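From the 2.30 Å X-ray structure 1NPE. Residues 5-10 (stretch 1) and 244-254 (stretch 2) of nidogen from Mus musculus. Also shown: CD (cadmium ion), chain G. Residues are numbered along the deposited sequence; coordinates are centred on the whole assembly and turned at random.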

ATOM      1  N   LEU A   5       6.497 -16.975   0.151  1.00 23.98           N
ATOM      2  CA  LEU A   5       5.999 -16.348  -1.061  1.00 22.58           C
ATOM      3  C   LEU A   5       6.071 -14.839  -0.929  1.00 22.71           C
ATOM      4  O   LEU A   5       5.670 -14.284   0.099  1.00 22.43           O
ATOM      5  CB  LEU A   5       4.543 -16.762  -1.300  1.00 22.42           C
ATOM      6  CG  LEU A   5       4.264 -18.226  -1.645  1.00 22.78           C
ATOM      7  CD1 LEU A   5       2.883 -18.628  -1.175  1.00 24.06           C
ATOM      8  CD2 LEU A   5       4.406 -18.432  -3.134  1.00 21.33           C
ATOM      9  N   PHE A   6       6.626 -14.177  -1.940  1.00 22.33           N
ATOM     10  CA  PHE A   6       6.690 -12.722  -1.915  1.00 21.92           C
ATOM     11  C   PHE A   6       6.355 -12.085  -3.259  1.00 22.71           C
ATOM     12  O   PHE A   6       6.466 -12.720  -4.304  1.00 22.27           O
ATOM     13  CB  PHE A   6       8.013 -12.202  -1.334  1.00 20.61           C
ATOM     14  CG  PHE A   6       9.228 -12.515  -2.162  1.00 21.35           C
ATOM     15  CD1 PHE A   6      10.039 -13.605  -1.844  1.00 20.94           C
ATOM     16  CD2 PHE A   6       9.603 -11.681  -3.210  1.00 19.93           C
ATOM     17  CE1 PHE A   6      11.214 -13.860  -2.552  1.00 20.02           C
ATOM     18  CE2 PHE A   6      10.775 -11.923  -3.926  1.00 23.62           C
ATOM     19  CZ  PHE A   6      11.585 -13.018  -3.593  1.00 20.31           C
ATOM     20  N   ALA A   7       5.921 -10.831  -3.217  1.00 23.61           N
ATOM     21  CA  ALA A   7       5.528 -10.115  -4.416  1.00 22.96           C
ATOM     22  C   ALA A   7       6.542  -9.123  -4.974  1.00 24.36           C
ATOM     23  O   ALA A   7       7.307  -8.502  -4.238  1.00 22.95           O
ATOM     24  CB  ALA A   7       4.202  -9.408  -4.173  1.00 21.66           C
ATOM     25  N   GLN A   8       6.528  -9.009  -6.299  1.00 25.50           N
ATOM     26  CA  GLN A   8       7.361  -8.084  -7.062  1.00 26.63           C
ATOM     27  C   GLN A   8       6.482  -7.627  -8.214  1.00 25.95           C
ATOM     28  O   GLN A   8       5.404  -8.191  -8.435  1.00 26.41           O
ATOM     29  CB  GLN A   8       8.611  -8.766  -7.621  1.00 28.09           C
ATOM     30  CG  GLN A   8       9.815  -8.718  -6.701  1.00 29.38           C
ATOM     31  CD  GLN A   8      11.038  -9.412  -7.284  1.00 29.49           C
ATOM     32  OE1 GLN A   8      10.940 -10.508  -7.830  1.00 33.95           O
ATOM     33  NE2 GLN A   8      12.196  -8.780  -7.155  1.00 30.50           N
ATOM     34  N   THR A   9       6.911  -6.584  -8.918  1.00 25.25           N
ATOM     35  CA  THR A   9       6.147  -6.079 -10.047  1.00 23.70           C
ATOM     36  C   THR A   9       6.124  -7.155 -11.118  1.00 23.13           C
ATOM     37  O   THR A   9       7.170  -7.677 -11.506  1.00 23.52           O
ATOM     38  CB  THR A   9       6.759  -4.775 -10.611  1.00 25.16           C
ATOM     39  OG1 THR A   9       6.659  -3.735  -9.630  1.00 25.97           O
ATOM     40  CG2 THR A   9       6.042  -4.329 -11.873  1.00 22.25           C
ATOM     41  N   GLY A  10       4.911  -7.541 -11.515  1.00 23.69           N
ATOM     42  CA  GLY A  10       4.717  -8.542 -12.550  1.00 21.92           C
ATOM     43  C   GLY A  10       4.875 -10.004 -12.171  1.00 21.62           C
ATOM     44  O   GLY A  10       4.820 -10.860 -13.053  1.00 21.96           O
ATOM     45  N   THR A 244      19.462 -13.268   4.886  1.00 22.74           N
ATOM     46  CA  THR A 244      18.904 -12.353   3.897  1.00 23.53           C
ATOM     47  C   THR A 244      18.924 -13.003   2.520  1.00 23.56           C
ATOM     48  O   THR A 244      19.824 -13.782   2.207  1.00 23.33           O
ATOM     49  CB  THR A 244      19.685 -11.013   3.799  1.00 22.74           C
ATOM     50  OG1 THR A 244      21.021 -11.260   3.344  1.00 27.45           O
ATOM     51  CG2 THR A 244      19.729 -10.301   5.141  1.00 22.20           C
ATOM     52  N   PHE A 245      17.911 -12.704   1.714  1.00 23.92           N
ATOM     53  CA  PHE A 245      17.831 -13.228   0.361  1.00 23.87           C
ATOM     54  C   PHE A 245      17.666 -12.089  -0.630  1.00 24.63           C
ATOM     55  O   PHE A 245      16.696 -11.336  -0.556  1.00 25.51           O
ATOM     56  CB  PHE A 245      16.656 -14.196   0.207  1.00 22.44           C
ATOM     57  CG  PHE A 245      16.407 -14.615  -1.213  1.00 21.96           C
ATOM     58  CD1 PHE A 245      17.384 -15.295  -1.933  1.00 24.10           C
ATOM     59  CD2 PHE A 245      15.202 -14.322  -1.837  1.00 23.01           C
ATOM     60  CE1 PHE A 245      17.165 -15.679  -3.255  1.00 23.77           C
ATOM     61  CE2 PHE A 245      14.969 -14.700  -3.160  1.00 22.37           C
ATOM     62  CZ  PHE A 245      15.951 -15.379  -3.870  1.00 24.17           C
ATOM     63  N   HIS A 246      18.616 -11.970  -1.549  1.00 24.61           N
ATOM     64  CA  HIS A 246      18.568 -10.947  -2.582  1.00 25.26           C
ATOM     65  C   HIS A 246      18.184 -11.605  -3.894  1.00 25.26           C
ATOM     66  O   HIS A 246      18.980 -12.357  -4.456  1.00 26.27           O
ATOM     67  CB  HIS A 246      19.941 -10.305  -2.810  1.00 26.94           C
ATOM     68  CG  HIS A 246      20.429  -9.459  -1.681  1.00 30.61           C
ATOM     69  ND1 HIS A 246      20.921  -9.994  -0.510  1.00 31.93           N
ATOM     70  CD2 HIS A 246      20.564  -8.117  -1.567  1.00 33.55           C
ATOM     71  CE1 HIS A 246      21.340  -9.018   0.275  1.00 32.39           C
ATOM     72  NE2 HIS A 246      21.136  -7.869  -0.343  1.00 35.22           N
ATOM     73  N   PRO A 247      16.946 -11.394  -4.373  1.00 23.72           N
ATOM     74  CA  PRO A 247      16.575 -12.009  -5.652  1.00 22.42           C
ATOM     75  C   PRO A 247      17.430 -11.357  -6.747  1.00 23.12           C
ATOM     76  O   PRO A 247      17.733 -10.169  -6.662  1.00 21.45           O
ATOM     77  CB  PRO A 247      15.100 -11.638  -5.795  1.00 21.93           C
ATOM     78  CG  PRO A 247      14.962 -10.390  -4.972  1.00 23.40           C
ATOM     79  CD  PRO A 247      15.803 -10.692  -3.770  1.00 22.01           C
ATOM     80  N   HIS A 248      17.850 -12.135  -7.742  1.00 24.21           N
ATOM     81  CA  HIS A 248      18.691 -11.606  -8.821  1.00 24.95           C
ATOM     82  C   HIS A 248      18.122 -10.358  -9.500  1.00 24.54           C
ATOM     83  O   HIS A 248      18.855  -9.406  -9.775  1.00 23.17           O
ATOM     84  CB  HIS A 248      19.009 -12.697  -9.850  1.00 25.60           C
ATOM     85  CG  HIS A 248      19.957 -13.738  -9.342  1.00 25.98           C
ATOM     86  ND1 HIS A 248      21.257 -13.447  -8.985  1.00 24.32           N
ATOM     87  CD2 HIS A 248      19.776 -15.051  -9.064  1.00 25.63           C
ATOM     88  CE1 HIS A 248      21.831 -14.532  -8.500  1.00 23.53           C
ATOM     89  NE2 HIS A 248      20.955 -15.521  -8.538  1.00 24.85           N
ATOM     90  N   LYS A 249      16.819 -10.369  -9.758  1.00 23.54           N
ATOM     91  CA  LYS A 249      16.140  -9.234 -10.375  1.00 25.13           C
ATOM     92  C   LYS A 249      15.801  -8.287  -9.219  1.00 26.91           C
ATOM     93  O   LYS A 249      14.794  -8.469  -8.529  1.00 27.78           O
ATOM     94  CB  LYS A 249      14.869  -9.711 -11.083  1.00 23.96           C
ATOM     95  CG  LYS A 249      14.160  -8.638 -11.873  1.00 22.12           C
ATOM     96  CD  LYS A 249      14.308  -8.857 -13.350  1.00 21.66           C
ATOM     97  CE  LYS A 249      13.582 -10.100 -13.802  1.00 23.34           C
ATOM     98  NZ  LYS A 249      13.677 -10.280 -15.275  1.00 19.18           N
ATOM     99  N   GLN A 250      16.660  -7.293  -9.005  1.00 29.04           N
ATOM    100  CA  GLN A 250      16.511  -6.345  -7.900  1.00 30.26           C
ATOM    101  C   GLN A 250      15.404  -5.283  -7.993  1.00 29.84           C
ATOM    102  O   GLN A 250      15.661  -4.092  -7.815  1.00 29.32           O
ATOM    103  CB  GLN A 250      17.874  -5.698  -7.581  1.00 34.21           C
ATOM    104  CG  GLN A 250      18.984  -6.713  -7.220  1.00 37.68           C
ATOM    105  CD  GLN A 250      20.350  -6.070  -6.928  1.00 43.38           C
ATOM    106  OE1 GLN A 250      20.881  -5.300  -7.738  1.00 44.29           O
ATOM    107  NE2 GLN A 250      20.932  -6.411  -5.775  1.00 44.66           N
ATOM    108  N   THR A 251      14.172  -5.715  -8.257  1.00 29.20           N
ATOM    109  CA  THR A 251      13.045  -4.786  -8.326  1.00 29.16           C
ATOM    110  C   THR A 251      12.371  -4.699  -6.944  1.00 28.65           C
ATOM    111  O   THR A 251      12.674  -5.485  -6.047  1.00 28.38           O
ATOM    112  CB  THR A 251      12.009  -5.190  -9.414  1.00 29.95           C
ATOM    113  OG1 THR A 251      11.374  -6.422  -9.057  1.00 29.25           O
ATOM    114  CG2 THR A 251      12.684  -5.361 -10.761  1.00 27.68           C
ATOM    115  N   ARG A 252      11.489  -3.721  -6.771  1.00 27.93           N
ATOM    116  CA  ARG A 252      10.792  -3.497  -5.504  1.00 26.78           C
ATOM    117  C   ARG A 252      10.004  -4.717  -4.996  1.00 24.71           C
ATOM    118  O   ARG A 252       9.157  -5.262  -5.702  1.00 24.90           O
ATOM    119  CB  ARG A 252       9.840  -2.310  -5.653  1.00 28.56           C
ATOM    120  CG  ARG A 252       9.514  -1.578  -4.366  1.00 29.70           C
ATOM    121  CD  ARG A 252      10.670  -0.715  -3.939  1.00 31.46           C
ATOM    122  NE  ARG A 252      10.288   0.681  -3.771  1.00 34.15           N
ATOM    123  CZ  ARG A 252      11.136   1.652  -3.443  1.00 33.87           C
ATOM    124  NH1 ARG A 252      12.420   1.381  -3.245  1.00 34.29           N
ATOM    125  NH2 ARG A 252      10.703   2.897  -3.317  1.00 32.89           N
ATOM    126  N   LEU A 253      10.321  -5.157  -3.785  1.00 21.91           N
ATOM    127  CA  LEU A 253       9.633  -6.283  -3.163  1.00 21.10           C
ATOM    128  C   LEU A 253       8.399  -5.773  -2.420  1.00 20.06           C
ATOM    129  O   LEU A 253       8.447  -4.710  -1.813  1.00 18.52           O
ATOM    130  CB  LEU A 253      10.552  -6.980  -2.156  1.00 22.34           C
ATOM    131  CG  LEU A 253      11.849  -7.626  -2.647  1.00 22.73           C
ATOM    132  CD1 LEU A 253      12.430  -8.444  -1.517  1.00 24.78           C
ATOM    133  CD2 LEU A 253      11.566  -8.533  -3.819  1.00 22.59           C
ATOM    134  N   TYR A 254       7.306  -6.532  -2.447  1.00 18.06           N
ATOM    135  CA  TYR A 254       6.099  -6.116  -1.750  1.00 18.00           C
ATOM    136  C   TYR A 254       5.625  -7.096  -0.668  1.00 17.49           C
ATOM    137  O   TYR A 254       6.375  -7.399   0.257  1.00 18.35           O
ATOM    138  CB  TYR A 254       4.992  -5.775  -2.755  1.00 18.39           C
ATOM    139  CG  TYR A 254       5.378  -4.611  -3.646  1.00 21.66           C
ATOM    140  CD1 TYR A 254       5.535  -3.328  -3.116  1.00 23.40           C
ATOM    141  CD2 TYR A 254       5.652  -4.800  -5.004  1.00 22.50           C
ATOM    142  CE1 TYR A 254       5.960  -2.263  -3.911  1.00 26.18           C
ATOM    143  CE2 TYR A 254       6.078  -3.739  -5.809  1.00 25.56           C
ATOM    144  CZ  TYR A 254       6.232  -2.478  -5.255  1.00 26.58           C
ATOM    145  OH  TYR A 254       6.697  -1.437  -6.025  1.00 30.06           O
TER
HETATM  146 CD    CD G5004      22.701 -11.325  -9.609  1.00 31.47          CD
HETATM  147  O   HOH W   1       9.219  -4.885  -8.340  1.00 20.03           O
HETATM  148  O   HOH W   2      21.369  -9.244  -8.357  1.00 28.34           O

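A single water, water 1, does much of the joining here. Water 1 accepts hydrogen bonds from the backbone N of Thr9 (2.9 Å) and from OG1 of Thr251 (2.7 Å) and donates one to the carbonyl O of Arg252 (2.7 Å). It thereby spans a gap that the two backbones do not close themselves, Thr9 N and Arg252 O lying 4.1 Å apart.

Direct backbone pairing is confined to one strong hydrogen bond, from Tyr254 N to Ala7 O (2.7 Å, 161° at the hydrogen). The same carbonyl, Ala7 O, receives a CA-H...O contact from Leu253 CA at 3.4 Å. At this point the chains run close enough for the small side chain of Ala7 to pack its CB 4.0 Å from Tyr254 CB. The tyrosine ring continues along stretch 1, its edge meeting Thr9 OG1 at 3.9 Å from Tyr254 CE2.

Gln8 loses more surface to the partner than any other residue. Its CA-to-CB bond points sideways, but the long side chain (chi1 -90°, chi2 180°) carries the amide into the loop, where Gln8 NE2 donates to Lys249 O at 3.0 Å. Lys249 O also accepts a hydrogen bond from Thr251 N at 2.8 Å, so one acceptor serves both the local turn and the cross-chain contact. Gln8 NE2 also lies 3.1 Å from Thr251 OG1, but the angle is too poor for a hydrogen bond. The aliphatic part of Gln8 also makes contact: Gln8 CG packs 3.4 Å from Leu253 CD2.

The apolar portion of the contact centres on Phe6, whose CA-to-CB bond points toward stretch 2, with chi1 at 66° (p). Phe6 CE2 lies 3.5 Å from Leu253 CD2, while Phe6 CZ at the ring edge approaches Phe245 CE2 (3.8 Å), an edge-to-edge meeting, and Pro247 CB (4.4 Å). Phe6, Phe245, Pro247 and Leu253 are all buried, and their apolar side chains suit packing that needs no hydrogen-bonding partner.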